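Local structure of CELL division inhibitor (Pyrococcus furiosus, 1G3Q) at residues Met1-Ile5 with Ile233-Ala237; Leu148-Met152 with Ala185-Glu190. The protein binds ADP and magnesium and probably hydrolyses ATP, as a MinD-type P-loop ATPase named as a cell division inhibitor. One frame throughout, in Å; residues are numbered along the deposited sequence.

Interaction 1: residues Met1-Ile5 with Ile233-Ala237; sequences MGRII and IEKLA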
loop_
_atom_site.group_PDB
_atom_site.type_symbol
_atom_site.label_atom_id
_atom_site.label_comp_id
_atom_site.label_asym_id
_atom_site.label_seq_id
_atom_site.Cartn_x
_atom_site.Cartn_y
_atom_site.Cartn_z
ATOM N N MET A 1 -8.359 -9.143 13.572
ATOM C CA MET A 1 -7.923 -7.768 13.961
ATOM C C MET A 1 -8.730 -6.709 13.211
ATOM O O MET A 1 -9.223 -5.755 13.808
ATOM C CB MET A 1 -6.427 -7.591 13.677
ATOM C CG MET A 1 -5.537 -8.464 14.554
ATOM S SD MET A 1 -3.788 -8.442 14.090
ATOM C CE MET A 1 -3.248 -6.864 14.823
ATOM N N GLY A 2 -8.860 -6.887 11.900
ATOM C CA GLY A 2 -9.613 -5.947 11.093
ATOM C C GLY A 2 -9.029 -4.550 11.004
ATOM O O GLY A 2 -9.772 -3.570 11.046
ATOM N N ARG A 3 -7.708 -4.442 10.889
ATOM C CA ARG A 3 -7.064 -3.137 10.774
ATOM C C ARG A 3 -6.964 -2.725 9.307
ATOM O O ARG A 3 -6.310 -3.400 8.505
ATOM C CB ARG A 3 -5.659 -3.162 11.383
ATOM C CG ARG A 3 -5.630 -3.315 12.896
ATOM C CD ARG A 3 -4.203 -3.435 13.409
ATOM N NE ARG A 3 -3.409 -2.233 13.160
ATOM C CZ ARG A 3 -2.099 -2.153 13.372
ATOM N NH1 ARG A 3 -1.440 -3.203 13.835
ATOM N NH2 ARG A 3 -1.446 -1.028 13.121
ATOM N N ILE A 4 -7.609 -1.617 8.959
ATOM C CA ILE A 4 -7.583 -1.129 7.585
ATOM C C ILE A 4 -6.570 0.004 7.486
ATOM O O ILE A 4 -6.766 1.091 8.039
ATOM C CB ILE A 4 -8.980 -0.649 7.144
ATOM C CG1 ILE A 4 -10.011 -1.744 7.441
ATOM C CG2 ILE A 4 -8.981 -0.339 5.643
ATOM C CD1 ILE A 4 -11.428 -1.416 6.973
ATOM N N ILE A 5 -5.479 -0.263 6.779
ATOM C CA ILE A 5 -4.403 0.701 6.633
ATOM C C ILE A 5 -4.219 1.211 5.207
ATOM O O ILE A 5 -4.004 0.428 4.277
ATOM C CB ILE A 5 -3.070 0.076 7.088
ATOM C CG1 ILE A 5 -3.229 -0.524 8.492
ATOM C CG2 ILE A 5 -1.973 1.124 7.057
ATOM C CD1 ILE A 5 -1.978 -1.240 9.002
ATOM N N ILE A 233 4.636 -2.476 12.460
ATOM C CA ILE A 233 3.211 -2.289 12.206
ATOM C C ILE A 233 2.383 -3.051 13.238
ATOM O O ILE A 233 1.389 -2.533 13.752
ATOM C CB ILE A 233 2.824 -2.780 10.786
ATOM C CG1 ILE A 233 3.479 -1.887 9.729
ATOM C CG2 ILE A 233 1.312 -2.789 10.623
ATOM C CD1 ILE A 233 3.083 -0.430 9.821
ATOM N N GLU A 234 2.794 -4.278 13.541
ATOM C CA GLU A 234 2.076 -5.090 14.516
ATOM C C GLU A 234 2.129 -4.474 15.908
ATOM O O GLU A 234 1.146 -4.511 16.648
ATOM C CB GLU A 234 2.655 -6.504 14.572
ATOM C CG GLU A 234 2.515 -7.295 13.287
ATOM C CD GLU A 234 2.775 -8.773 13.500
ATOM O OE1 GLU A 234 3.824 -9.110 14.085
ATOM O OE2 GLU A 234 1.932 -9.597 13.087
ATOM N N LYS A 235 3.280 -3.909 16.261
ATOM C CA LYS A 235 3.464 -3.288 17.570
ATOM C C LYS A 235 2.558 -2.080 17.794
ATOM O O LYS A 235 2.118 -1.822 18.917
ATOM C CB LYS A 235 4.919 -2.854 17.752
ATOM C CG LYS A 235 5.903 -3.992 17.938
ATOM C CD LYS A 235 7.306 -3.449 18.169
ATOM C CE LYS A 235 8.292 -4.564 18.478
ATOM N NZ LYS A 235 9.671 -4.037 18.688
ATOM N N LEU A 236 2.287 -1.339 16.725
ATOM C CA LEU A 236 1.447 -0.153 16.814
ATOM C C LEU A 236 -0.034 -0.480 16.930
ATOM O O LEU A 236 -0.874 0.421 16.945
ATOM C CB LEU A 236 1.681 0.746 15.600
ATOM C CG LEU A 236 3.109 1.269 15.442
ATOM C CD1 LEU A 236 3.213 2.078 14.161
ATOM C CD2 LEU A 236 3.487 2.116 16.650
ATOM N N ALA A 237 -0.357 -1.767 17.015
ATOM C CA ALA A 237 -1.749 -2.183 17.134
ATOM C C ALA A 237 -2.353 -1.597 18.405
ATOM O O ALA A 237 -1.570 -1.152 19.274
ATOM C CB ALA A 237 -1.839 -3.704 17.165
ATOM O OXT ALA A 237 -3.599 -1.598 18.521
#
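A long side chain can tie the two termini of a chain together, and Arg3 does so here. Its CA-to-CB bond points toward 233-237, and the guanidinium reaches the helix end, where two donors share one carbonyl: Arg3 NH1 lies 2.9 Å from Ile233 O and Arg3 NH2, in a more bent bond, 3.3 Å. The last helical turn leaves such carbonyls incompletely used; Leu236 N reaches Ile233 O only weakly. The guanidinium charge is met by Glu136, which forms a salt bridge through Arg3 NH2. Beside this polar contact, Ile5 CD1 meets Ile233 CG2 at 4.0 Å. Ala237 covers one face of the guanidinium, its CB 3.4 Å from Arg3 NH1 and 4.2 Å from Met1 CE. The C-terminal helix 221-235 is thus held to strand 3-8, which leads into the P-loop of this α/β ATPase fold. Phe114 of strand 114-118 touches Arg3 and Ile233, Leu166 of strand 164-173 touches Ile5 and Leu236, and Leu23 of helix 16-29 packs on Ile233.

Interaction 2: residues Leu148-Met152 with Ala185-Glu190; sequences LTDTM and AEDVME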
loop_
_atom_site.group_PDB
_atom_site.type_symbol
_atom_site.label_atom_id
_atom_site.label_comp_id
_atom_site.label_asym_id
_atom_site.label_seq_id
_atom_site.Cartn_x
_atom_site.Cartn_y
_atom_site.Cartn_z
ATOM N N LEU A 148 8.699 14.888 0.811
ATOM C CA LEU A 148 8.417 14.840 2.240
ATOM C C LEU A 148 7.298 15.814 2.604
ATOM O O LEU A 148 6.314 15.431 3.241
ATOM C CB LEU A 148 9.674 15.182 3.045
ATOM C CG LEU A 148 10.845 14.200 2.979
ATOM C CD1 LEU A 148 12.053 14.800 3.681
ATOM C CD2 LEU A 148 10.451 12.879 3.624
ATOM N N THR A 149 7.450 17.073 2.195
ATOM C CA THR A 149 6.450 18.092 2.492
ATOM C C THR A 149 5.096 17.764 1.868
ATOM O O THR A 149 4.056 17.967 2.492
ATOM C CB THR A 149 6.911 19.497 2.021
ATOM O OG1 THR A 149 7.198 19.473 0.618
ATOM C CG2 THR A 149 8.160 19.922 2.772
ATOM N N ASP A 150 5.103 17.253 0.642
ATOM C CA ASP A 150 3.853 16.898 -0.020
ATOM C C ASP A 150 3.157 15.766 0.729
ATOM O O ASP A 150 1.954 15.827 0.985
ATOM C CB ASP A 150 4.117 16.479 -1.471
ATOM C CG ASP A 150 4.324 17.668 -2.390
ATOM O OD1 ASP A 150 4.468 18.795 -1.873
ATOM O OD2 ASP A 150 4.347 17.476 -3.624
ATOM N N THR A 151 3.919 14.735 1.086
ATOM C CA THR A 151 3.365 13.594 1.807
ATOM C C THR A 151 2.876 14.034 3.183
ATOM O O THR A 151 1.865 13.546 3.685
ATOM C CB THR A 151 4.414 12.477 1.967
ATOM O OG1 THR A 151 4.879 12.074 0.671
ATOM C CG2 THR A 151 3.809 11.275 2.676
ATOM N N MET A 152 3.601 14.968 3.786
ATOM C CA MET A 152 3.232 15.494 5.093
ATOM C C MET A 152 1.833 16.089 4.995
ATOM O O MET A 152 0.977 15.836 5.842
ATOM C CB MET A 152 4.217 16.580 5.513
ATOM C CG MET A 152 3.941 17.186 6.873
ATOM S SD MET A 152 4.903 18.692 7.096
ATOM C CE MET A 152 6.549 18.100 6.632
ATOM N N ALA A 185 14.787 13.434 8.109
ATOM C CA ALA A 185 13.518 13.211 7.427
ATOM C C ALA A 185 12.394 13.133 8.453
ATOM O O ALA A 185 11.311 13.674 8.239
ATOM C CB ALA A 185 13.577 11.924 6.612
ATOM N N GLU A 186 12.653 12.456 9.566
ATOM C CA GLU A 186 11.651 12.324 10.616
ATOM C C GLU A 186 11.371 13.694 11.218
ATOM O O GLU A 186 10.225 14.031 11.508
ATOM C CB GLU A 186 12.136 11.368 11.706
ATOM C CG GLU A 186 11.139 11.164 12.835
ATOM C CD GLU A 186 11.590 10.109 13.828
ATOM O OE1 GLU A 186 12.688 10.263 14.407
ATOM O OE2 GLU A 186 10.850 9.125 14.031
ATOM N N ASP A 187 12.427 14.478 11.398
ATOM C CA ASP A 187 12.304 15.820 11.956
ATOM C C ASP A 187 11.389 16.657 11.067
ATOM O O ASP A 187 10.658 17.520 11.552
ATOM C CB ASP A 187 13.691 16.471 12.061
ATOM C CG ASP A 187 13.644 17.875 12.654
ATOM O OD1 ASP A 187 13.004 18.062 13.711
ATOM O OD2 ASP A 187 14.259 18.791 12.064
ATOM N N VAL A 188 11.420 16.384 9.766
ATOM C CA VAL A 188 10.594 17.107 8.804
ATOM C C VAL A 188 9.154 16.605 8.775
ATOM O O VAL A 188 8.212 17.392 8.854
ATOM C CB VAL A 188 11.170 16.988 7.374
ATOM C CG1 VAL A 188 10.214 17.613 6.371
ATOM C CG2 VAL A 188 12.527 17.663 7.304
ATOM N N MET A 189 8.995 15.290 8.661
ATOM C CA MET A 189 7.678 14.663 8.597
ATOM C C MET A 189 6.754 14.946 9.778
ATOM O O MET A 189 5.540 15.060 9.604
ATOM C CB MET A 189 7.833 13.152 8.431
ATOM C CG MET A 189 8.396 12.742 7.084
ATOM S SD MET A 189 7.405 13.410 5.729
ATOM C CE MET A 189 5.930 12.407 5.869
ATOM N N GLU A 190 7.326 15.048 10.973
ATOM C CA GLU A 190 6.549 15.307 12.182
ATOM C C GLU A 190 5.782 14.076 12.663
ATOM O O GLU A 190 4.943 14.168 13.560
ATOM C CB GLU A 190 5.575 16.471 11.965
ATOM C CG GLU A 190 6.256 17.812 11.737
ATOM C CD GLU A 190 5.289 18.978 11.809
ATOM O OE1 GLU A 190 4.351 19.037 10.983
ATOM O OE2 GLU A 190 5.468 19.835 12.699
#
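Where neighbouring helices run in roughly the same direction, unequal side chains can fill the space between them without any hydrogen bond. The helices 148-152 and 185-189 have axes that approach to 10.0 Å and cross at -38°, and their backbones come nearest at Met152 and Met189, whose CA atoms are 5.7 Å apart. Met189 is the largest bump. Its CA-to-CB bond points sideways, but three successive m torsions fold the chain back so that its end enters the hollow between Leu148 and Thr151: SD of Met189 lies 3.7 Å from Leu148 CD2, and its CE lies 4.0 Å from Thr151 CG2. Thr151 OG1 is hydrogen-bonded to Cys147 O and to Gly10 N of the P-loop. Leu148 projects the other way, toward the hollow formed by Ala185, Val188 and Met189. The small Ala185 leaves room for Leu148 CD1, which comes 4.4 Å from Ala185 CB, while Leu148 CB rests 4.2 Å from Val188 CG1. Farther along, Met152 extends over Val188, with its CE 3.7 Å from Val188 CG1. Glu190, where the helix ends with positive phi, borders the exposed margin. Beneath the pair lies the β-sheet: Leu139 of strand 136-141 touches Thr151 and Met189, and Phe168 of strand 164-173 meets Met189, so helices 145-160 and 182-189 pack side by side on one face of the α/β/α sandwich.

How the interactions relate
Two ways of joining parts of one α/β fold appear here: interaction 1 joins the chain termini through a polar bond at a helix end, whereas interaction 2 relies on interlocking apolar side chains between two helices. Their centres are 22 Å apart and their nearest atoms about 10 Å, so they do not touch; different residues of strands 136-141 and 164-173 touch the two contacts. In interaction 2 the side chain of Thr151 is about 10 Å from the bound ADP and about 6 Å from that of Thr14, an ADP-binding residue. In interaction 1, the side chain of Ile5 is about 11 Å from that of Lys16, which also binds ADP, and strand 3-8 leads into the P-loop.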